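Local atomic coordinates of catalase (Exiguobacterium oxidotolerans, PDB entry 2J2M), a protein that catalyses the breakdown of hydrogen peroxide to water and oxygen as a heme-containing catalase. Residues K282-E286 / D287-F291; A424-V427 / Y428-M431. All blocks are in the same frame, centred on the assembly; numbering follows the deposited sequence.

Interaction 1: K282-E286 / D287-F291; sequences KDWFE and DVIPF
Phe285 O receives two backbone N-H groups from the residues that follow it, in a single helix-like turn within the loop that leads from strand 257-265 to strand 292-302 of the catalase antiparallel sheet. The bond from Ile289 N to Phe285 O, 2.9 Å long, is nearly straight at 172°. Val288 N also donates to Phe285 O, at 2.8 Å, from above the carbonyl plane and with a more bent geometry.

A stack closes the turn. The carboxylate of Glu286 lies over the centre of one face of the Phe291 ring, the two planes only 5° apart, and Glu286 CG makes a CH-pi contact 4.1 Å from the ring centroid. With CG anti to the backbone N (chi1 177°), the extended Glu286 chain carries its carboxylate over that face. A leucine in place of Phe291 would probably leave the Glu286 carboxylate without its flat platform and freer to turn.

Apolar contacts complete the turn: Val288 CG1 packs against Phe285 CB at 3.9 Å, near the plane of the ring, and Ile289 CD1 comes obliquely to the Trp284 ring, 3.8 Å from Trp284 CE3. One water ties the stacked carboxylate to the backbone of Phe291, donating to Glu286 OE2 at 2.7 Å and accepting from Phe291 N at 2.9 Å.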
loop_
_atom_site.group_PDB
_atom_site.type_symbol
_atom_site.label_atom_id
_atom_site.label_comp_id
_atom_site.label_asym_id
_atom_site.label_seq_id
_atom_site.Cartn_x
_atom_site.Cartn_y
_atom_site.Cartn_z
ATOM N N LYS A 282 -17.694 -33.483 5.754
ATOM C CA LYS A 282 -17.882 -34.913 5.435
ATOM C C LYS A 282 -16.714 -35.528 4.671
ATOM O O LYS A 282 -16.171 -34.915 3.774
ATOM C CB LYS A 282 -19.188 -35.140 4.647
ATOM C CG LYS A 282 -20.465 -34.725 5.406
ATOM C CD LYS A 282 -20.627 -35.500 6.731
ATOM C CE LYS A 282 -21.908 -35.147 7.493
ATOM N NZ LYS A 282 -21.989 -33.709 7.925
ATOM N N ASP A 283 -16.348 -36.747 5.052
ATOM C CA ASP A 283 -15.301 -37.523 4.391
ATOM C C ASP A 283 -15.911 -38.562 3.442
ATOM O O ASP A 283 -17.109 -38.892 3.554
ATOM C CB ASP A 283 -14.398 -38.211 5.418
ATOM C CG ASP A 283 -13.087 -38.685 4.825
ATOM O OD1 ASP A 283 -12.854 -38.481 3.608
ATOM O OD2 ASP A 283 -12.258 -39.256 5.565
ATOM N N TRP A 284 -15.092 -39.018 2.485
ATOM C CA TRP A 284 -15.454 -40.094 1.564
ATOM C C TRP A 284 -14.524 -41.194 1.920
ATOM O O TRP A 284 -13.356 -41.175 1.508
ATOM C CB TRP A 284 -15.184 -39.750 0.102
ATOM C CG TRP A 284 -16.018 -38.701 -0.508
ATOM C CD1 TRP A 284 -16.935 -37.891 0.109
ATOM C CD2 TRP A 284 -15.988 -38.309 -1.875
ATOM N NE1 TRP A 284 -17.484 -37.012 -0.807
ATOM C CE2 TRP A 284 -16.926 -37.255 -2.033
ATOM C CE3 TRP A 284 -15.288 -38.767 -3.003
ATOM C CZ2 TRP A 284 -17.152 -36.637 -3.264
ATOM C CZ3 TRP A 284 -15.511 -38.147 -4.225
ATOM C CH2 TRP A 284 -16.432 -37.091 -4.341
ATOM N N PHE A 285 -15.028 -42.142 2.693
ATOM C CA PHE A 285 -14.213 -43.241 3.178
ATOM C C PHE A 285 -13.704 -44.062 2.002
ATOM O O PHE A 285 -14.435 -44.265 1.039
ATOM C CB PHE A 285 -15.015 -44.100 4.154
ATOM C CG PHE A 285 -15.473 -43.361 5.386
ATOM C CD1 PHE A 285 -16.810 -43.380 5.767
ATOM C CD2 PHE A 285 -14.563 -42.662 6.188
ATOM C CE1 PHE A 285 -17.246 -42.724 6.952
ATOM C CE2 PHE A 285 -14.994 -41.989 7.347
ATOM C CZ PHE A 285 -16.340 -42.026 7.729
ATOM N N GLU A 286 -12.440 -44.488 2.075
ATOM C CA GLU A 286 -11.826 -45.272 0.995
ATOM C C GLU A 286 -12.638 -46.541 0.785
ATOM O O GLU A 286 -12.720 -47.067 -0.334
ATOM C CB GLU A 286 -10.358 -45.610 1.298
ATOM C CG GLU A 286 -9.722 -46.499 0.220
ATOM C CD GLU A 286 -8.207 -46.611 0.322
ATOM O OE1 GLU A 286 -7.642 -46.270 1.378
ATOM O OE2 GLU A 286 -7.583 -47.059 -0.660
ATOM N N ASP A 287 -13.237 -46.989 1.888
ATOM C CA ASP A 287 -14.177 -48.098 1.965
ATOM C C ASP A 287 -15.375 -47.916 1.052
ATOM O O ASP A 287 -15.886 -48.887 0.478
ATOM C CB ASP A 287 -14.722 -48.199 3.403
ATOM C CG ASP A 287 -14.014 -49.242 4.216
ATOM O OD1 ASP A 287 -13.749 -48.981 5.415
ATOM O OD2 ASP A 287 -13.694 -50.328 3.663
ATOM N N VAL A 288 -15.873 -46.691 0.971
ATOM C CA VAL A 288 -17.081 -46.474 0.202
ATOM C C VAL A 288 -16.752 -45.991 -1.212
ATOM O O VAL A 288 -17.459 -46.346 -2.152
ATOM C CB VAL A 288 -18.164 -45.619 0.953
ATOM C CG1 VAL A 288 -18.053 -45.794 2.487
ATOM C CG2 VAL A 288 -18.132 -44.153 0.552
ATOM N N ILE A 289 -15.683 -45.210 -1.355
ATOM C CA ILE A 289 -15.221 -44.751 -2.660
ATOM C C ILE A 289 -13.695 -44.942 -2.836
ATOM O O ILE A 289 -12.890 -44.229 -2.221
ATOM C CB ILE A 289 -15.653 -43.279 -2.967
ATOM C CG1 ILE A 289 -17.179 -43.169 -3.047
ATOM C CG2 ILE A 289 -15.040 -42.790 -4.298
ATOM C CD1 ILE A 289 -17.679 -41.773 -3.076
ATOM N N PRO A 290 -13.301 -45.879 -3.724
ATOM C CA PRO A 290 -11.894 -46.287 -3.861
ATOM C C PRO A 290 -10.969 -45.131 -4.287
ATOM O O PRO A 290 -11.408 -44.198 -4.977
ATOM C CB PRO A 290 -11.934 -47.366 -4.960
ATOM C CG PRO A 290 -13.380 -47.769 -5.090
ATOM C CD PRO A 290 -14.191 -46.571 -4.682
ATOM N N PHE A 291 -9.710 -45.203 -3.861
ATOM C CA PHE A 291 -8.653 -44.316 -4.348
ATOM C C PHE A 291 -8.164 -44.884 -5.689
ATOM O O PHE A 291 -8.005 -46.089 -5.841
ATOM C CB PHE A 291 -7.463 -44.287 -3.361
ATOM C CG PHE A 291 -7.721 -43.555 -2.037
ATOM C CD1 PHE A 291 -9.015 -43.225 -1.600
ATOM C CD2 PHE A 291 -6.649 -43.250 -1.197
ATOM C CE1 PHE A 291 -9.229 -42.576 -0.349
ATOM C CE2 PHE A 291 -6.851 -42.613 0.045
ATOM C CZ PHE A 291 -8.151 -42.273 0.468
HETATM O O HOH W 1 -8.923 -47.821 -2.865
#

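Interaction 2: A424-V427 / Y428-M431; sequences AGEV and YRRM
Tyr428 N donates to Ala424 O at 2.9 Å and Arg429 N to Gly425 O at 3.0 Å, two i to i+4 bonds of the last turns of the alpha-helix 422-430. Arg430 N continues the series to Glu426 O at 2.9 Å, with a more bent N-H...O angle of 144°, and adds a weak second bond to Val427 O. Beyond it, Met431 N donates to Tyr428 O, a bond between residues three apart, as the chain leaves the helix.

The two arginines pack on the backbone of the preceding turn, while their charged ends find partners outside it. Bent at chi3 (-59°), Arg429 folds back and lays one face of its guanidinium over the Gly425 carbonyl, with CZ 3.5 Å from Gly425 O; NH2 forms a salt bridge with Asp467. Arg430 instead runs extended from CG to NE, its methylenes passing Glu426 O before NH1 forms a salt bridge with Asp287.

The remaining contacts are packing. Val427 touches Asn175 and His179 of helix 174-180, and Tyr428 leans on Leu439 of helix 433-447, which places the helix between helix 174-180 and helix 433-447. Met431 reaches back along the helix, its CG 3.5 Å from Val427 O, and its terminal CE meets Val427 CG1 at 3.9 Å.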
loop_
_atom_site.group_PDB
_atom_site.type_symbol
_atom_site.label_atom_id
_atom_site.label_comp_id
_atom_site.label_asym_id
_atom_site.label_seq_id
_atom_site.Cartn_x
_atom_site.Cartn_y
_atom_site.Cartn_z
ATOM N N ALA A 424 -19.186 -38.239 12.194
ATOM C CA ALA A 424 -18.257 -38.070 13.314
ATOM C C ALA A 424 -18.196 -39.332 14.181
ATOM O O ALA A 424 -17.104 -39.801 14.535
ATOM C CB ALA A 424 -18.658 -36.877 14.152
ATOM N N GLY A 425 -19.368 -39.886 14.499
ATOM C CA GLY A 425 -19.444 -41.159 15.228
ATOM C C GLY A 425 -18.747 -42.292 14.506
ATOM O O GLY A 425 -17.928 -42.987 15.097
ATOM N N GLU A 426 -19.068 -42.480 13.224
ATOM C CA GLU A 426 -18.402 -43.486 12.386
ATOM C C GLU A 426 -16.891 -43.305 12.388
ATOM O O GLU A 426 -16.157 -44.282 12.533
ATOM C CB GLU A 426 -18.906 -43.438 10.943
ATOM C CG GLU A 426 -20.396 -43.753 10.761
ATOM C CD GLU A 426 -20.847 -43.504 9.338
ATOM O OE1 GLU A 426 -20.553 -44.359 8.469
ATOM O OE2 GLU A 426 -21.481 -42.447 9.088
ATOM N N VAL A 427 -16.429 -42.058 12.239
ATOM C CA VAL A 427 -14.992 -41.754 12.329
ATOM C C VAL A 427 -14.435 -42.211 13.673
ATOM O O VAL A 427 -13.392 -42.872 13.709
ATOM C CB VAL A 427 -14.642 -40.250 12.055
ATOM C CG1 VAL A 427 -13.167 -39.955 12.419
ATOM C CG2 VAL A 427 -14.931 -39.860 10.588
ATOM N N TYR A 428 -15.124 -41.898 14.773
ATOM C CA TYR A 428 -14.647 -42.383 16.072
ATOM C C TYR A 428 -14.494 -43.926 16.100
ATOM O O TYR A 428 -13.434 -44.456 16.482
ATOM C CB TYR A 428 -15.543 -41.912 17.224
ATOM C CG TYR A 428 -15.086 -42.421 18.581
ATOM C CD1 TYR A 428 -15.738 -43.486 19.213
ATOM C CD2 TYR A 428 -13.983 -41.847 19.222
ATOM C CE1 TYR A 428 -15.307 -43.950 20.452
ATOM C CE2 TYR A 428 -13.550 -42.292 20.441
ATOM C CZ TYR A 428 -14.208 -43.346 21.058
ATOM O OH TYR A 428 -13.757 -43.780 22.283
ATOM N N ARG A 429 -15.541 -44.630 15.671
ATOM C CA ARG A 429 -15.562 -46.095 15.731
ATOM C C ARG A 429 -14.608 -46.770 14.739
ATOM O O ARG A 429 -14.190 -47.901 14.962
ATOM C CB ARG A 429 -16.997 -46.644 15.618
ATOM C CG ARG A 429 -17.815 -46.406 16.896
ATOM C CD ARG A 429 -19.267 -46.836 16.780
ATOM N NE ARG A 429 -19.989 -46.156 15.700
ATOM C CZ ARG A 429 -20.694 -45.034 15.844
ATOM N NH1 ARG A 429 -21.319 -44.519 14.792
ATOM N NH2 ARG A 429 -20.760 -44.412 17.026
ATOM N N ARG A 430 -14.238 -46.057 13.671
ATOM C CA ARG A 430 -13.206 -46.530 12.745
ATOM C C ARG A 430 -11.764 -46.481 13.298
ATOM O O ARG A 430 -10.852 -47.053 12.701
ATOM C CB ARG A 430 -13.310 -45.772 11.418
ATOM C CG ARG A 430 -14.373 -46.347 10.496
ATOM C CD ARG A 430 -14.896 -45.285 9.562
ATOM N NE ARG A 430 -15.805 -45.828 8.546
ATOM C CZ ARG A 430 -15.419 -46.392 7.399
ATOM N NH1 ARG A 430 -14.127 -46.504 7.097
ATOM N NH2 ARG A 430 -16.337 -46.834 6.550
ATOM N N MET A 431 -11.573 -45.814 14.437
ATOM C CA MET A 431 -10.240 -45.628 15.053
ATOM C C MET A 431 -9.774 -46.873 15.812
ATOM O O MET A 431 -10.597 -47.595 16.378
ATOM C CB MET A 431 -10.251 -44.451 16.052
ATOM C CG MET A 431 -10.420 -43.058 15.464
ATOM S SD MET A 431 -10.465 -41.746 16.728
ATOM C CE MET A 431 -11.169 -40.413 15.758
#

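Overall arrangement
Interaction 1 comes first along the chain, in the loop between strands 257-265 and 292-302, and interaction 2 follows on helix 422-430; their centres are about 13 Å apart, on the same side of the chain's centre. They fall in different sequence families, Catalase and Catalase-related immune-responsive, and meet directly. The salt bridge between Asp287 OD1 and Arg430 NH1 spans 3.0 Å, and the same arginine makes a cation-pi contact with Phe285, whose ring also packs on Val427 CG2. These contacts thus pin helix 422-430 to the loop between the two strands. The Trp284 side chain lies about 13 Å from a bound heme.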